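Local coordinates for ethylbenzene dehydrogenase alpha-subunit (Aromatoleum aromaticum, PDB 2IVF), which binds MGD, MD1, a molybdenum atom and an iron/sulfur cluster as a subunit of a three-subunit molybdenum enzyme of the molybdopterin oxidoreductase family, at residues Q608-R612 with R638-S642; H855-T860 with F920-Q925. All coordinates share one frame. Residue numbers count along the deposited sequence, not the author numbering.

Contact 1 of 2, residues Q608-R612 with R638-S642. With MD1 (phosphoric acid 4-(2-amino-4-oxo-3,4,5,6,-tetrahydro-pteridin-6-yl)-2-hydroxy-3,4-dimercapto-but-3-en-yl ester guanylate ester), chain N.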
loop_
_atom_site.group_PDB
_atom_site.type_symbol
_atom_site.label_atom_id
_atom_site.label_comp_id
_atom_site.label_asym_id
_atom_site.label_seq_id
_atom_site.Cartn_x
_atom_site.Cartn_y
_atom_site.Cartn_z
ATOM N N GLN A 608 -14.932 -10.772 -1.121
ATOM C CA GLN A 608 -15.411 -10.391 0.176
ATOM C C GLN A 608 -14.844 -11.341 1.212
ATOM O O GLN A 608 -14.681 -12.535 0.951
ATOM C CB GLN A 608 -16.931 -10.434 0.179
ATOM C CG GLN A 608 -17.563 -9.711 1.353
ATOM C CD GLN A 608 -18.157 -10.605 2.435
ATOM O OE1 GLN A 608 -18.178 -10.186 3.608
ATOM N NE2 GLN A 608 -18.669 -11.831 2.066
ATOM N N ASN A 609 -14.583 -10.808 2.407
ATOM C CA ASN A 609 -13.836 -11.536 3.444
ATOM C C ASN A 609 -14.431 -11.117 4.785
ATOM O O ASN A 609 -13.875 -10.289 5.441
ATOM C CB ASN A 609 -12.356 -11.103 3.274
ATOM C CG ASN A 609 -11.362 -11.860 4.144
ATOM O OD1 ASN A 609 -11.671 -12.872 4.762
ATOM N ND2 ASN A 609 -10.147 -11.367 4.177
ATOM N N PRO A 610 -15.614 -11.643 5.156
ATOM C CA PRO A 610 -16.354 -11.113 6.318
ATOM C C PRO A 610 -15.615 -11.222 7.633
ATOM O O PRO A 610 -15.832 -10.417 8.537
ATOM C CB PRO A 610 -17.645 -11.962 6.361
ATOM C CG PRO A 610 -17.367 -13.193 5.592
ATOM C CD PRO A 610 -16.329 -12.767 4.526
ATOM N N MET A 611 -14.736 -12.222 7.765
ATOM C CA MET A 611 -14.026 -12.381 9.014
ATOM C C MET A 611 -13.215 -11.140 9.412
ATOM O O MET A 611 -13.000 -10.927 10.602
ATOM C CB MET A 611 -13.141 -13.602 9.001
ATOM C CG MET A 611 -13.918 -14.892 8.946
ATOM S SD MET A 611 -14.984 -15.216 10.411
ATOM C CE MET A 611 -13.753 -15.384 11.672
ATOM N N ARG A 612 -12.733 -10.343 8.457
ATOM C CA ARG A 612 -12.170 -9.009 8.823
ATOM C C ARG A 612 -13.054 -7.802 8.425
ATOM O O ARG A 612 -12.986 -6.730 9.044
ATOM C CB ARG A 612 -10.762 -8.797 8.268
ATOM C CG ARG A 612 -10.617 -8.992 6.780
ATOM C CD ARG A 612 -9.673 -8.009 6.198
ATOM N NE ARG A 612 -10.172 -6.651 6.336
ATOM C CZ ARG A 612 -10.742 -5.923 5.370
ATOM N NH1 ARG A 612 -10.933 -6.412 4.140
ATOM N NH2 ARG A 612 -11.156 -4.691 5.643
ATOM N N ARG A 638 -7.073 -16.776 -3.392
ATOM C CA ARG A 638 -6.220 -16.720 -2.247
ATOM C C ARG A 638 -6.945 -17.360 -1.039
ATOM O O ARG A 638 -8.183 -17.326 -0.940
ATOM C CB ARG A 638 -5.903 -15.235 -2.031
ATOM C CG ARG A 638 -5.022 -14.839 -0.896
ATOM C CD ARG A 638 -5.068 -13.302 -0.701
ATOM N NE ARG A 638 -6.292 -12.970 0.006
ATOM C CZ ARG A 638 -6.412 -12.925 1.331
ATOM N NH1 ARG A 638 -5.377 -13.163 2.138
ATOM N NH2 ARG A 638 -7.582 -12.680 1.844
ATOM N N MET A 639 -6.177 -17.982 -0.149
ATOM C CA MET A 639 -6.765 -18.582 1.045
ATOM C C MET A 639 -6.978 -17.497 2.097
ATOM O O MET A 639 -6.134 -17.248 2.975
ATOM C CB MET A 639 -5.963 -19.753 1.583
ATOM C CG MET A 639 -6.662 -20.415 2.732
ATOM S SD MET A 639 -8.220 -21.200 2.262
ATOM C CE MET A 639 -7.681 -22.686 1.445
ATOM N N SER A 640 -8.105 -16.802 1.948
ATOM C CA SER A 640 -8.499 -15.756 2.890
ATOM C C SER A 640 -8.905 -16.376 4.197
ATOM O O SER A 640 -9.189 -17.553 4.262
ATOM C CB SER A 640 -9.676 -14.937 2.331
ATOM O OG SER A 640 -10.861 -15.685 2.312
ATOM N N SER A 641 -8.936 -15.557 5.241
ATOM C CA SER A 641 -9.377 -16.019 6.524
ATOM C C SER A 641 -10.795 -16.531 6.446
ATOM O O SER A 641 -11.131 -17.533 7.106
ATOM C CB SER A 641 -9.250 -14.902 7.569
ATOM O OG SER A 641 -10.076 -13.829 7.247
ATOM N N SER A 642 -11.640 -15.888 5.628
ATOM C CA SER A 642 -13.042 -16.352 5.507
ATOM C C SER A 642 -13.191 -17.654 4.720
ATOM O O SER A 642 -14.049 -18.487 5.052
ATOM C CB SER A 642 -13.973 -15.260 4.938
ATOM O OG SER A 642 -13.821 -14.057 5.680
HETATM P PB MD1 N . -13.066 -7.069 1.275
HETATM O O3B MD1 N . -11.505 -7.281 1.131
HETATM O O1B MD1 N . -13.588 -6.746 -0.078
HETATM O O2B MD1 N . -13.702 -8.071 2.159
HETATM O O3A MD1 N . -13.110 -5.723 2.114
HETATM C C10 MD1 N . -13.137 -4.417 1.500
HETATM C C11 MD1 N . -12.992 -3.458 2.671
HETATM O O11 MD1 N . -11.559 -3.507 2.985
HETATM C C12 MD1 N . -13.338 -2.056 2.245
HETATM S S12 MD1 N . -13.421 -1.607 0.597
HETATM C C13 MD1 N . -13.534 -1.061 3.169
HETATM S S13 MD1 N . -13.869 0.532 2.724
HETATM C C14 MD1 N . -13.494 -1.307 4.629
HETATM N N15 MD1 N . -12.525 -0.618 5.411
HETATM C C16 MD1 N . -12.353 -0.897 6.742
HETATM C C15 MD1 N . -11.477 -0.096 7.451
HETATM O O14 MD1 N . -10.868 0.862 6.902
HETATM N N17 MD1 N . -11.282 -0.469 8.741
HETATM C C17 MD1 N . -11.978 -1.533 9.316
HETATM N N16 MD1 N . -11.727 -1.787 10.593
HETATM N N18 MD1 N . -12.858 -2.259 8.607
HETATM C C20 MD1 N . -13.051 -1.947 7.344
HETATM N N8 MD1 N . -13.977 -2.644 6.635
HETATM C C7 MD1 N . -14.242 -2.471 5.232
HETATM P PA MD1 N . -10.551 -8.570 1.271
HETATM O O1A MD1 N . -9.338 -8.239 0.464
HETATM O O2A MD1 N . -10.353 -8.831 2.714
HETATM O "O5'" MD1 N . -11.332 -9.782 0.628
HETATM C "C5'" MD1 N . -11.462 -9.769 -0.789
HETATM C "C4'" MD1 N . -11.046 -11.072 -1.336
HETATM O "O4'" MD1 N . -11.062 -10.865 -2.743
HETATM C "C1'" MD1 N . -10.066 -11.758 -3.243
HETATM N N9 MD1 N . -9.603 -11.450 -4.604
HETATM C C4 MD1 N . -9.965 -12.152 -5.668
HETATM N N3 MD1 N . -10.800 -13.215 -5.758
HETATM C C2 MD1 N . -11.045 -13.774 -6.943
HETATM N N2 MD1 N . -11.893 -14.832 -7.046
HETATM N N1 MD1 N . -10.362 -13.293 -8.043
HETATM C C6 MD1 N . -9.502 -12.222 -8.021
HETATM O O6 MD1 N . -9.000 -11.828 -9.074
HETATM C C5 MD1 N . -9.294 -11.609 -6.776
HETATM N N7 MD1 N . -8.545 -10.602 -6.340
HETATM C C8 MD1 N . -8.752 -10.510 -5.023
HETATM C "C2'" MD1 N . -8.901 -11.621 -2.268
HETATM O "O2'" MD1 N . -8.023 -12.773 -2.246
HETATM C "C3'" MD1 N . -9.594 -11.346 -0.925
HETATM O "O3'" MD1 N . -9.542 -12.495 -0.040
HETATM O O HOH W 1 -12.771 -14.696 0.792
#

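Contact 2 of 2, residues H855-T860 with F920-Q925. With MD1 (phosphoric acid 4-(2-amino-4-oxo-3,4,5,6,-tetrahydro-pteridin-6-yl)-2-hydroxy-3,4-dimercapto-but-3-en-yl ester guanylate ester), chain N.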
loop_
_atom_site.group_PDB
_atom_site.type_symbol
_atom_site.label_atom_id
_atom_site.label_comp_id
_atom_site.label_asym_id
_atom_site.label_seq_id
_atom_site.Cartn_x
_atom_site.Cartn_y
_atom_site.Cartn_z
ATOM N N HIS A 855 -6.462 -4.054 0.208
ATOM C CA HIS A 855 -7.254 -4.940 1.067
ATOM C C HIS A 855 -6.396 -6.121 1.520
ATOM O O HIS A 855 -5.267 -5.886 1.931
ATOM C CB HIS A 855 -8.541 -5.313 0.344
ATOM C CG HIS A 855 -9.249 -4.109 -0.110
ATOM N ND1 HIS A 855 -9.924 -3.292 0.760
ATOM C CD2 HIS A 855 -9.235 -3.472 -1.300
ATOM C CE1 HIS A 855 -10.371 -2.240 0.098
ATOM N NE2 HIS A 855 -9.971 -2.320 -1.151
ATOM N N SER A 856 -6.864 -7.379 1.406
ATOM C CA SER A 856 -6.054 -8.525 1.847
ATOM C C SER A 856 -5.305 -9.198 0.705
ATOM O O SER A 856 -4.669 -10.241 0.905
ATOM C CB SER A 856 -6.917 -9.571 2.565
ATOM O OG SER A 856 -7.687 -8.991 3.612
ATOM N N THR A 857 -5.410 -8.631 -0.483
ATOM C CA THR A 857 -4.860 -9.220 -1.694
ATOM C C THR A 857 -3.388 -9.574 -1.547
ATOM O O THR A 857 -2.952 -10.636 -2.048
ATOM C CB THR A 857 -5.091 -8.269 -2.883
ATOM O OG1 THR A 857 -6.502 -8.230 -3.088
ATOM C CG2 THR A 857 -4.404 -8.739 -4.180
ATOM N N HIS A 858 -2.658 -8.732 -0.823
ATOM C CA HIS A 858 -1.206 -8.877 -0.661
ATOM C C HIS A 858 -0.791 -9.124 0.794
ATOM O O HIS A 858 0.447 -9.191 1.118
ATOM C CB HIS A 858 -0.497 -7.626 -1.151
ATOM C CG HIS A 858 -1.009 -7.116 -2.455
ATOM N ND1 HIS A 858 -2.081 -6.267 -2.546
ATOM C CD2 HIS A 858 -0.610 -7.357 -3.722
ATOM C CE1 HIS A 858 -2.334 -6.012 -3.820
ATOM N NE2 HIS A 858 -1.422 -6.625 -4.555
ATOM N N LEU A 859 -1.773 -9.273 1.675
ATOM C CA LEU A 859 -1.487 -9.470 3.087
ATOM C C LEU A 859 -0.963 -10.851 3.395
ATOM O O LEU A 859 -0.402 -11.112 4.479
ATOM C CB LEU A 859 -2.707 -9.123 3.957
ATOM C CG LEU A 859 -3.031 -7.653 4.121
ATOM C CD1 LEU A 859 -4.258 -7.476 5.099
ATOM C CD2 LEU A 859 -1.766 -6.814 4.530
ATOM N N THR A 860 -1.158 -11.755 2.454
ATOM C CA THR A 860 -0.607 -13.086 2.569
ATOM C C THR A 860 0.485 -13.313 1.525
ATOM O O THR A 860 0.828 -14.459 1.199
ATOM C CB THR A 860 -1.730 -14.181 2.528
ATOM O OG1 THR A 860 -2.596 -13.965 1.396
ATOM C CG2 THR A 860 -2.497 -14.195 3.848
ATOM N N PHE A 920 -5.929 -2.189 8.598
ATOM C CA PHE A 920 -6.462 -3.539 8.771
ATOM C C PHE A 920 -5.583 -4.648 8.270
ATOM O O PHE A 920 -4.701 -4.443 7.423
ATOM C CB PHE A 920 -7.899 -3.676 8.265
ATOM C CG PHE A 920 -8.081 -3.503 6.795
ATOM C CD1 PHE A 920 -7.649 -4.473 5.923
ATOM C CD2 PHE A 920 -8.755 -2.411 6.292
ATOM C CE1 PHE A 920 -7.856 -4.347 4.581
ATOM C CE2 PHE A 920 -8.972 -2.275 4.919
ATOM C CZ PHE A 920 -8.559 -3.241 4.084
ATOM N N TRP A 921 -5.836 -5.842 8.808
ATOM C CA TRP A 921 -5.088 -7.047 8.494
ATOM C C TRP A 921 -6.092 -8.171 8.284
ATOM O O TRP A 921 -7.251 -8.083 8.760
ATOM C CB TRP A 921 -4.168 -7.408 9.673
ATOM C CG TRP A 921 -3.177 -6.307 9.953
ATOM C CD1 TRP A 921 -3.284 -5.338 10.899
ATOM C CD2 TRP A 921 -1.980 -6.033 9.225
ATOM N NE1 TRP A 921 -2.180 -4.491 10.859
ATOM C CE2 TRP A 921 -1.362 -4.905 9.839
ATOM C CE3 TRP A 921 -1.322 -6.677 8.184
ATOM C CZ2 TRP A 921 -0.171 -4.361 9.376
ATOM C CZ3 TRP A 921 -0.154 -6.145 7.731
ATOM C CH2 TRP A 921 0.414 -4.999 8.310
ATOM N N ASP A 922 -5.679 -9.229 7.591
ATOM C CA ASP A 922 -6.580 -10.356 7.439
ATOM C C ASP A 922 -6.634 -11.082 8.748
ATOM O O ASP A 922 -5.654 -11.104 9.479
ATOM C CB ASP A 922 -6.111 -11.268 6.309
ATOM C CG ASP A 922 -7.232 -12.086 5.695
ATOM O OD1 ASP A 922 -8.353 -12.195 6.273
ATOM O OD2 ASP A 922 -6.917 -12.683 4.631
ATOM N N ALA A 923 -7.773 -11.703 9.046
ATOM C CA ALA A 923 -8.009 -12.284 10.376
ATOM C C ALA A 923 -7.049 -13.403 10.792
ATOM O O ALA A 923 -6.693 -13.499 11.971
ATOM C CB ALA A 923 -9.432 -12.737 10.523
ATOM N N HIS A 924 -6.602 -14.229 9.840
ATOM C CA HIS A 924 -5.708 -15.340 10.179
ATOM C C HIS A 924 -4.239 -14.897 10.260
ATOM O O HIS A 924 -3.291 -15.733 10.337
ATOM C CB HIS A 924 -5.934 -16.557 9.275
ATOM C CG HIS A 924 -5.799 -16.296 7.806
ATOM N ND1 HIS A 924 -5.628 -15.035 7.273
ATOM C CD2 HIS A 924 -5.858 -17.148 6.754
ATOM C CE1 HIS A 924 -5.559 -15.130 5.958
ATOM N NE2 HIS A 924 -5.692 -16.398 5.618
ATOM N N GLN A 925 -4.025 -13.579 10.245
ATOM C CA GLN A 925 -2.722 -13.012 10.621
ATOM C C GLN A 925 -2.609 -12.728 12.123
ATOM O O GLN A 925 -1.540 -12.311 12.621
ATOM C CB GLN A 925 -2.455 -11.707 9.880
ATOM C CG GLN A 925 -2.480 -11.825 8.374
ATOM C CD GLN A 925 -2.089 -10.534 7.711
ATOM O OE1 GLN A 925 -2.958 -9.757 7.232
ATOM N NE2 GLN A 925 -0.792 -10.288 7.661
HETATM P PB MD1 N . -13.066 -7.069 1.275
HETATM O O3B MD1 N . -11.505 -7.281 1.131
HETATM O O1B MD1 N . -13.588 -6.746 -0.078
HETATM O O2B MD1 N . -13.702 -8.071 2.159
HETATM O O3A MD1 N . -13.110 -5.723 2.114
HETATM C C10 MD1 N . -13.137 -4.417 1.500
HETATM C C11 MD1 N . -12.992 -3.458 2.671
HETATM O O11 MD1 N . -11.559 -3.507 2.985
HETATM C C12 MD1 N . -13.338 -2.056 2.245
HETATM S S12 MD1 N . -13.421 -1.607 0.597
HETATM C C13 MD1 N . -13.534 -1.061 3.169
HETATM S S13 MD1 N . -13.869 0.532 2.724
HETATM C C14 MD1 N . -13.494 -1.307 4.629
HETATM N N15 MD1 N . -12.525 -0.618 5.411
HETATM C C16 MD1 N . -12.353 -0.897 6.742
HETATM C C15 MD1 N . -11.477 -0.096 7.451
HETATM O O14 MD1 N . -10.868 0.862 6.902
HETATM N N17 MD1 N . -11.282 -0.469 8.741
HETATM C C17 MD1 N . -11.978 -1.533 9.316
HETATM N N16 MD1 N . -11.727 -1.787 10.593
HETATM N N18 MD1 N . -12.858 -2.259 8.607
HETATM C C20 MD1 N . -13.051 -1.947 7.344
HETATM N N8 MD1 N . -13.977 -2.644 6.635
HETATM C C7 MD1 N . -14.242 -2.471 5.232
HETATM P PA MD1 N . -10.551 -8.570 1.271
HETATM O O1A MD1 N . -9.338 -8.239 0.464
HETATM O O2A MD1 N . -10.353 -8.831 2.714
HETATM O "O5'" MD1 N . -11.332 -9.782 0.628
HETATM C "C5'" MD1 N . -11.462 -9.769 -0.789
HETATM C "C4'" MD1 N . -11.046 -11.072 -1.336
HETATM O "O4'" MD1 N . -11.062 -10.865 -2.743
HETATM C "C1'" MD1 N . -10.066 -11.758 -3.243
HETATM N N9 MD1 N . -9.603 -11.450 -4.604
HETATM C C4 MD1 N . -9.965 -12.152 -5.668
HETATM N N3 MD1 N . -10.800 -13.215 -5.758
HETATM C C2 MD1 N . -11.045 -13.774 -6.943
HETATM N N2 MD1 N . -11.893 -14.832 -7.046
HETATM N N1 MD1 N . -10.362 -13.293 -8.043
HETATM C C6 MD1 N . -9.502 -12.222 -8.021
HETATM O O6 MD1 N . -9.000 -11.828 -9.074
HETATM C C5 MD1 N . -9.294 -11.609 -6.776
HETATM N N7 MD1 N . -8.545 -10.602 -6.340
HETATM C C8 MD1 N . -8.752 -10.510 -5.023
HETATM C "C2'" MD1 N . -8.901 -11.621 -2.268
HETATM O "O2'" MD1 N . -8.023 -12.773 -2.246
HETATM C "C3'" MD1 N . -9.594 -11.346 -0.925
HETATM O "O3'" MD1 N . -9.542 -12.495 -0.040
HETATM O O HOH W 2 1.214 -9.226 5.605
#

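Contact 1 of 2, residues Q608-R612 with R638-S642
Gln-608 reaches the 638-642 loop only through a water: its O accepts from water 1 at 2.9 Å, and Ser-640 OG, also hydrogen-bonded to Ala-643 N, donates to the same water at 2.6 Å. Asn-609, at the N-cap position of helix 610-613, is the hub. Its side chain does not cap the helix but turns to the opposing loop, where OD1 accepts from Ser-642 N at 3.1 Å and from Ser-642 OG at 2.6 Å. ND2 faces MD1 and donates to its phosphate atom O2A at 2.9 Å; it also bonds to Asp-922. Of the CA atoms, Asn-609 CA and Ser-642 CA are the nearest pair across the segments, 5.3 Å apart. Pro-610 N lies 3.1 Å from Ser-642 OG but has no hydrogen to share, so this approach is mere packing. Met-611 N, by contrast, donates to Ser-642 OG at 2.9 Å with an angle of 166°, so this hydroxyl links the helix's first turn to Asn-609 OD1. Met-611 CB lies 3.5 Å from Ser-641 OG, whose polar partner is Asp-922. Arg-612 turns to MD1: NH1 bonds MD1 O2A at 2.9 Å and NH2 bonds MD1 O11 at 2.9 Å. From the other segment, Arg-638 holds the ribose, NE to MD1 O2' at 2.8 Å and NH2 to MD1 O3' at 2.7 Å. The two segments follow neighbouring parallel strands, 602-606 and 631-636; such a phosphate and ribose site at C-terminal strand ends is characteristic of Rossmann-like dinucleotide-binding domains.

Contact 2 of 2, residues H855-T860 with F920-Q925
Leu-859 has the most surface buried, 98 Å² of it under the 920-925 loop. Its CB points at that loop, and the two methyls divide: CD1 lies against the backbone, 3.5 Å from Trp-921 CA and 3.4 Å from Asp-922 N, whereas CD2 meets the indole at Trp-921 CZ3, 3.6 Å away. Gln-925 closes over the same leucine, with OE1 3.3 Å from Leu-859 CB. That OE1 accepts from Asp-922 N at 2.8 Å, holding the turn at 922-925 together, and water 2 joins Leu-859 O (2.7 Å) to Gln-925 NE2 (3.1 Å, weak). Both segments are loops of the molybdopterin dinucleotide binding domain, a double-psi beta-barrel family; they come after strands 843-846 and 915-917, which are parallel neighbours in the barrel, and both touch MD1. Phe-920 contributes 64 Å². Its ring meets that of His-855 rim to rim, centroids 6.0 Å apart and planes at 20°, with Phe-920 CZ 3.6 Å from His-855 ND1. His-855 ND1 shares a hydrogen bond with MD1 O11 at 2.8 Å, and Phe-920 CZ lies 3.2 Å from that oxygen. Asp-922, with 42 Å² covered, brings OD2 within 3.7 Å of Ser-856 CB, although its carboxylate is engaged by contact 1, Ser-641 foremost. Ser-856 itself grips the phosphate, N to MD1 O1A and OG to MD1 O2A, both at 2.8 Å.

In the fold
Contacts 1 and 2 come in series along the chain, contact 1 in the molybdopterin oxidoreductase part and contact 2 in the molybdopterin dinucleotide binding domain, yet their centres are only about 8 Å apart and both touch MD1. Asp-922 is the main joint: its OD1 lies 2.6 Å from Ser-641 OG, a probable hydrogen bond, and a salt bridge runs from Asp-922 OD2 to Arg-638 NH2, 2.9 Å. A second probable bond joins Met-639 O to His-924 NE2 at 2.8 Å, and Arg-612 makes a cation-pi contact with Phe-920. Parts of both thus hold MD1. From side chain to molybdenum atom it is about 4 Å for His-855 of contact 2 and about 12 Å for Asn-609 of contact 1.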